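PDB 3JWG: methyltransferase type 12 from Clostridium thermocellum, which probably methylates the 2'-hydroxyl of the 3'-terminal nucleotide of small RNAs with S-adenosyl-L-methionine, this chain being the methyltransferase domain. Local coordinates for residues E165-R168 / K169-Q172; V22-L25 / K26-N29. All coordinates share one frame; numbering follows the deposited sequence.

Interaction 1 of 2, residues E165-R168 / K169-Q172. Unlike the reference sequence in segment 169-172: Q172 (reference Glu).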
ATOM      1  N   GLU A 165      -1.676   8.083 -13.756  1.00 19.37           N
ATOM      2  CA  GLU A 165      -1.496   6.673 -13.442  1.00 18.54           C
ATOM      3  C   GLU A 165      -0.280   6.246 -14.259  1.00 18.21           C
ATOM      4  O   GLU A 165       0.036   6.852 -15.291  1.00 16.70           O
ATOM      5  CB  GLU A 165      -2.716   5.851 -13.853  1.00 17.55           C
ATOM      6  CG  GLU A 165      -3.989   6.348 -13.218  1.00 21.79           C
ATOM      7  CD  GLU A 165      -5.182   5.468 -13.495  1.00 22.61           C
ATOM      8  OE1 GLU A 165      -5.225   4.812 -14.558  1.00 22.87           O
ATOM      9  OE2 GLU A 165      -6.096   5.454 -12.645  1.00 26.95           O
ATOM     10  N   TRP A 166       0.395   5.204 -13.799  1.00 15.64           N
ATOM     11  CA  TRP A 166       1.591   4.711 -14.459  1.00 14.56           C
ATOM     12  C   TRP A 166       1.281   3.546 -15.369  1.00 15.90           C
ATOM     13  O   TRP A 166       0.382   2.755 -15.082  1.00 14.67           O
ATOM     14  CB  TRP A 166       2.601   4.241 -13.412  1.00 15.43           C
ATOM     15  CG  TRP A 166       3.066   5.289 -12.451  1.00 16.34           C
ATOM     16  CD1 TRP A 166       2.565   6.555 -12.292  1.00 16.11           C
ATOM     17  CD2 TRP A 166       4.138   5.160 -11.508  1.00 16.19           C
ATOM     18  NE1 TRP A 166       3.264   7.222 -11.308  1.00 17.40           N
ATOM     19  CE2 TRP A 166       4.235   6.388 -10.811  1.00 17.32           C
ATOM     20  CE3 TRP A 166       5.027   4.125 -11.187  1.00 18.23           C
ATOM     21  CZ2 TRP A 166       5.188   6.607  -9.814  1.00 15.99           C
ATOM     22  CZ3 TRP A 166       5.978   4.344 -10.192  1.00 18.87           C
ATOM     23  CH2 TRP A 166       6.050   5.579  -9.518  1.00 19.67           C
ATOM     24  N   THR A 167       2.031   3.438 -16.464  1.00 15.18           N
ATOM     25  CA  THR A 167       1.853   2.320 -17.385  1.00 16.34           C
ATOM     26  C   THR A 167       2.581   1.149 -16.731  1.00 15.86           C
ATOM     27  O   THR A 167       3.282   1.326 -15.731  1.00 14.60           O
ATOM     28  CB  THR A 167       2.512   2.575 -18.760  1.00 13.53           C
ATOM     29  OG1 THR A 167       3.914   2.811 -18.580  1.00 17.59           O
ATOM     30  CG2 THR A 167       1.874   3.789 -19.460  1.00 16.28           C
ATOM     31  N   ARG A 168       2.415  -0.044 -17.285  1.00 15.98           N
ATOM     32  CA  ARG A 168       3.086  -1.209 -16.727  1.00 18.10           C
ATOM     33  C   ARG A 168       4.600  -1.083 -16.859  1.00 18.71           C
ATOM     34  O   ARG A 168       5.348  -1.487 -15.968  1.00 18.02           O
ATOM     35  CB  ARG A 168       2.574  -2.477 -17.413  1.00 18.38           C
ATOM     36  CG  ARG A 168       1.150  -2.833 -17.000  1.00 22.67           C
ATOM     37  CD  ARG A 168       0.556  -3.915 -17.896  1.00 24.85           C
ATOM     38  NE  ARG A 168       0.420  -3.454 -19.275  1.00 27.77           N
ATOM     39  CZ  ARG A 168      -0.009  -4.213 -20.279  1.00 29.27           C
ATOM     40  NH1 ARG A 168      -0.344  -5.477 -20.059  1.00 29.19           N
ATOM     41  NH2 ARG A 168      -0.102  -3.710 -21.503  1.00 29.42           N
ATOM     42  N   LYS A 169       5.055  -0.505 -17.969  1.00 18.76           N
ATOM     43  CA  LYS A 169       6.487  -0.327 -18.193  1.00 19.10           C
ATOM     44  C   LYS A 169       7.063   0.689 -17.207  1.00 18.37           C
ATOM     45  O   LYS A 169       8.173   0.521 -16.687  1.00 16.65           O
ATOM     46  CB  LYS A 169       6.740   0.159 -19.621  1.00 23.26           C
ATOM     47  CG  LYS A 169       8.199   0.452 -19.915  1.00 27.27           C
ATOM     48  CD  LYS A 169       8.374   1.041 -21.306  1.00 31.68           C
ATOM     49  CE  LYS A 169       9.836   1.336 -21.587  1.00 34.67           C
ATOM     50  NZ  LYS A 169      10.650   0.095 -21.470  1.00 39.04           N
ATOM     51  N   GLU A 170       6.307   1.749 -16.958  1.00 17.70           N
ATOM     52  CA  GLU A 170       6.745   2.782 -16.030  1.00 16.55           C
ATOM     53  C   GLU A 170       6.841   2.228 -14.619  1.00 15.21           C
ATOM     54  O   GLU A 170       7.805   2.492 -13.915  1.00 15.86           O
ATOM     55  CB  GLU A 170       5.781   3.965 -16.053  1.00 17.30           C
ATOM     56  CG  GLU A 170       5.766   4.684 -17.390  1.00 19.36           C
ATOM     57  CD  GLU A 170       4.839   5.868 -17.402  1.00 18.78           C
ATOM     58  OE1 GLU A 170       3.741   5.769 -16.813  1.00 20.03           O
ATOM     59  OE2 GLU A 170       5.204   6.896 -18.015  1.00 22.09           O
ATOM     60  N   PHE A 171       5.842   1.454 -14.209  1.00 13.68           N
ATOM     61  CA  PHE A 171       5.865   0.889 -12.868  1.00 13.36           C
ATOM     62  C   PHE A 171       6.987  -0.131 -12.692  1.00 14.63           C
ATOM     63  O   PHE A 171       7.711  -0.108 -11.701  1.00 13.60           O
ATOM     64  CB  PHE A 171       4.536   0.212 -12.534  1.00 12.54           C
ATOM     65  CG  PHE A 171       4.496  -0.399 -11.150  1.00 12.12           C
ATOM     66  CD1 PHE A 171       4.569   0.406 -10.019  1.00 13.72           C
ATOM     67  CD2 PHE A 171       4.377  -1.776 -10.979  1.00 13.14           C
ATOM     68  CE1 PHE A 171       4.523  -0.153  -8.729  1.00 13.82           C
ATOM     69  CE2 PHE A 171       4.329  -2.345  -9.697  1.00 14.90           C
ATOM     70  CZ  PHE A 171       4.402  -1.529  -8.570  1.00 13.26           C
ATOM     71  N   GLN A 172       7.126  -1.037 -13.651  1.00 16.53           N
ATOM     72  CA  GLN A 172       8.157  -2.060 -13.543  1.00 18.97           C
ATOM     73  C   GLN A 172       9.557  -1.476 -13.603  1.00 20.67           C
ATOM     74  O   GLN A 172      10.447  -1.920 -12.876  1.00 19.52           O
ATOM     75  CB  GLN A 172       7.942  -3.122 -14.619  1.00 22.33           C
ATOM     76  CG  GLN A 172       6.753  -4.012 -14.305  1.00 26.55           C
ATOM     77  CD  GLN A 172       6.345  -4.888 -15.464  1.00 29.93           C
ATOM     78  OE1 GLN A 172       7.175  -5.271 -16.287  1.00 34.08           O
ATOM     79  NE2 GLN A 172       5.061  -5.220 -15.530  1.00 31.75           N
TER
HETATM   80  O   HOH W   1       2.011   7.798 -16.927  1.00 21.32           O

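Interaction 2 of 2, residues V22-L25 / K26-N29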
ATOM      1  N   VAL A  22      -3.829  -8.865   1.433  1.00 13.18           N
ATOM      2  CA  VAL A  22      -3.873  -9.625   2.681  1.00 15.12           C
ATOM      3  C   VAL A  22      -3.280 -11.024   2.497  1.00 16.21           C
ATOM      4  O   VAL A  22      -2.494 -11.493   3.325  1.00 16.90           O
ATOM      5  CB  VAL A  22      -5.329  -9.750   3.194  1.00 15.38           C
ATOM      6  CG1 VAL A  22      -5.374 -10.593   4.469  1.00 16.70           C
ATOM      7  CG2 VAL A  22      -5.898  -8.358   3.459  1.00 15.90           C
ATOM      8  N   ALA A  23      -3.657 -11.688   1.407  1.00 17.21           N
ATOM      9  CA  ALA A  23      -3.164 -13.035   1.121  1.00 16.66           C
ATOM     10  C   ALA A  23      -1.653 -13.046   0.948  1.00 15.43           C
ATOM     11  O   ALA A  23      -0.977 -13.963   1.417  1.00 15.25           O
ATOM     12  CB  ALA A  23      -3.843 -13.594  -0.134  1.00 14.38           C
ATOM     13  N   VAL A  24      -1.111 -12.038   0.274  1.00 14.66           N
ATOM     14  CA  VAL A  24       0.336 -11.983   0.091  1.00 15.17           C
ATOM     15  C   VAL A  24       1.016 -11.866   1.458  1.00 15.46           C
ATOM     16  O   VAL A  24       1.984 -12.580   1.747  1.00 16.03           O
ATOM     17  CB  VAL A  24       0.752 -10.791  -0.806  1.00 15.46           C
ATOM     18  CG1 VAL A  24       2.272 -10.661  -0.831  1.00 12.14           C
ATOM     19  CG2 VAL A  24       0.231 -11.005  -2.220  1.00 16.07           C
ATOM     20  N   LEU A  25       0.502 -10.970   2.297  1.00 16.27           N
ATOM     21  CA  LEU A  25       1.048 -10.772   3.640  1.00 16.38           C
ATOM     22  C   LEU A  25       1.037 -12.091   4.419  1.00 17.92           C
ATOM     23  O   LEU A  25       2.038 -12.484   5.030  1.00 17.05           O
ATOM     24  CB  LEU A  25       0.221  -9.724   4.383  1.00 14.83           C
ATOM     25  CG  LEU A  25       0.329  -8.314   3.793  1.00 15.21           C
ATOM     26  CD1 LEU A  25      -0.716  -7.406   4.404  1.00 15.19           C
ATOM     27  CD2 LEU A  25       1.734  -7.784   4.043  1.00 13.05           C
ATOM     28  N   LYS A  26      -0.104 -12.768   4.402  1.00 17.65           N
ATOM     29  CA  LYS A  26      -0.224 -14.045   5.095  1.00 19.72           C
ATOM     30  C   LYS A  26       0.752 -15.063   4.499  1.00 19.42           C
ATOM     31  O   LYS A  26       1.378 -15.833   5.233  1.00 18.28           O
ATOM     32  CB  LYS A  26      -1.660 -14.569   4.981  1.00 21.62           C
ATOM     33  CG  LYS A  26      -1.948 -15.846   5.768  1.00 27.21           C
ATOM     34  CD  LYS A  26      -1.844 -15.625   7.277  1.00 29.33           C
ATOM     35  CE  LYS A  26      -2.254 -16.880   8.051  1.00 33.01           C
ATOM     36  NZ  LYS A  26      -3.674 -17.258   7.754  1.00 30.92           N
ATOM     37  N   SER A  27       0.892 -15.058   3.173  1.00 17.46           N
ATOM     38  CA  SER A  27       1.781 -16.005   2.505  1.00 20.32           C
ATOM     39  C   SER A  27       3.234 -15.850   2.951  1.00 21.13           C
ATOM     40  O   SER A  27       3.993 -16.821   2.931  1.00 21.83           O
ATOM     41  CB  SER A  27       1.686 -15.871   0.974  1.00 18.44           C
ATOM     42  OG  SER A  27       2.445 -14.781   0.476  1.00 18.17           O
ATOM     43  N   VAL A  28       3.621 -14.645   3.366  1.00 18.71           N
ATOM     44  CA  VAL A  28       4.995 -14.430   3.814  1.00 20.65           C
ATOM     45  C   VAL A  28       5.093 -14.434   5.337  1.00 20.19           C
ATOM     46  O   VAL A  28       6.144 -14.149   5.903  1.00 22.08           O
ATOM     47  CB  VAL A  28       5.588 -13.105   3.254  1.00 20.06           C
ATOM     48  CG1 VAL A  28       5.577 -13.138   1.727  1.00 22.26           C
ATOM     49  CG2 VAL A  28       4.804 -11.906   3.764  1.00 19.29           C
ATOM     50  N   ASN A  29       3.987 -14.766   5.990  1.00 20.75           N
ATOM     51  CA  ASN A  29       3.931 -14.836   7.445  1.00 22.61           C
ATOM     52  C   ASN A  29       4.215 -13.502   8.131  1.00 21.67           C
ATOM     53  O   ASN A  29       4.891 -13.464   9.156  1.00 19.09           O
ATOM     54  CB  ASN A  29       4.911 -15.907   7.953  1.00 24.64           C
ATOM     55  CG  ASN A  29       4.691 -16.254   9.417  1.00 27.63           C
ATOM     56  OD1 ASN A  29       3.556 -16.325   9.884  1.00 31.44           O
ATOM     57  ND2 ASN A  29       5.781 -16.492  10.143  1.00 31.28           N
TER

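Interaction 1 of 2, residues E165-R168 / K169-Q172
With CG of E170 set opposite its own carbonyl carbon (chi1 -65°) and the chain extended beyond it, the carboxylate of E170 reaches back along the helix to the backbone of T167. There T167 N donates to E170 OE1 at 2.9 Å, a nearly straight bond (165°). The donor meets OE1 on its anti side, 25° out of the carboxylate plane. In return, T167 OG1, lodged between its own backbone N and carbonyl carbon, accepts from E170 N at 3.1 Å, although OG1 is modelled too close to E170 CG and its exact place is less sure. This reciprocal pair is a capping box at the start of helix 168-182, with T167 as the N-cap. A threonine suits that position because its short hydroxyl can take up an N-H of the first turn, where no preceding helical turn supplies a carbonyl four residues back. A glutamate three residues on is long enough to reach the N-cap amide, and its negative charge should also be favoured near the positive end of the helix dipole. A water bridges the box to the preceding residue, donating to E165 O and to E170 OE1, each at 2.7 Å. Regular helix bonding follows at once, F171 N giving to T167 O at 3.0 Å. Beside it, CE3 of W166 lies 3.9 Å from CD1 of F171, at the edge of the phenyl ring; the two side chains cross at about a right angle. Large apolar rings suit this place: buried F171 packs on V138 and T140 of strand 135-141, and the indole spans from F171 to W174, which it meets edge-to-face. The guanidinium of R168 is held by E144 through a salt bridge at NE and by E197 O through a hydrogen bond at NH2.

Interaction 2 of 2, residues V22-L25 / K26-N29
S27 and V24 meet in the last turn of helix 13-27, where a serine hydroxyl folds back on the helix's own backbone. From its CB, S27 rests on two carbonyl oxygens of the preceding turn, at 3.3 Å from A23 O and 3.4 Å from V24 O. The next atom is already the tip: OG stands between the backbone N and the carbonyl carbon (chi1 80°), a torsion that swings it onto the backbone of V24, and S27 OG donates to V24 O at 2.6 Å. The C=O...OG angle is 121°, with the hydroxyl tilted only 17° from the carbonyl plane. Serine suits an exposed spot near a helix end, since its short arm can engage a carbonyl whose backbone bond is failing. The backbone bond to V24 O, from V28 N, is indeed weak, and V28 N also gives to L25 O at 3.2 Å, coming from above that carbonyl's plane. V28 is the first residue to abandon helical angles, and the chain ends the helix in a Schellman motif: N29, with its positive phi, is the C-prime residue, N29 N bonding to K26 O at 2.9 Å, while the N-H of the following residue turns back to L25 O. Asparagine is one of the residues that tolerate such a left-handed backbone well. V24 and L25 are buried and V22 partly so, as suits their apolar side chains, while K26 extends from the surface towards D50, in a weak, long ion pair. V22 packs on L43 and L46 of helix 42-48 and L25 on L47 of the same helix; L25 also meets A105 and T107 of strand 105-109, and V24 and V28 touch I137 and T135 of strand 135-141.

In the fold
From the N terminus, helix 13-27 comes first, and interaction 2 ends it just before strand 32-36 enters the central sheet. The chain then runs through the parallel strands of the Rossmann-like methyltransferase domain. After strand 135-141 a long connection, unmodelled at 150-154, leads to interaction 1, which starts helix 168-182 ahead of the antiparallel strands 184-191 and 202-209. Neither contact closes a loop, since each joins consecutive residues; they lie in series, neither nested nor crossing. The centres of interactions 1 and 2 are about 24 Å apart. Both touch strand 135-141, at T135 and I137 from 22-29 and at V138 and T140 from 165-172, consistent with helices on opposite faces of the sheet.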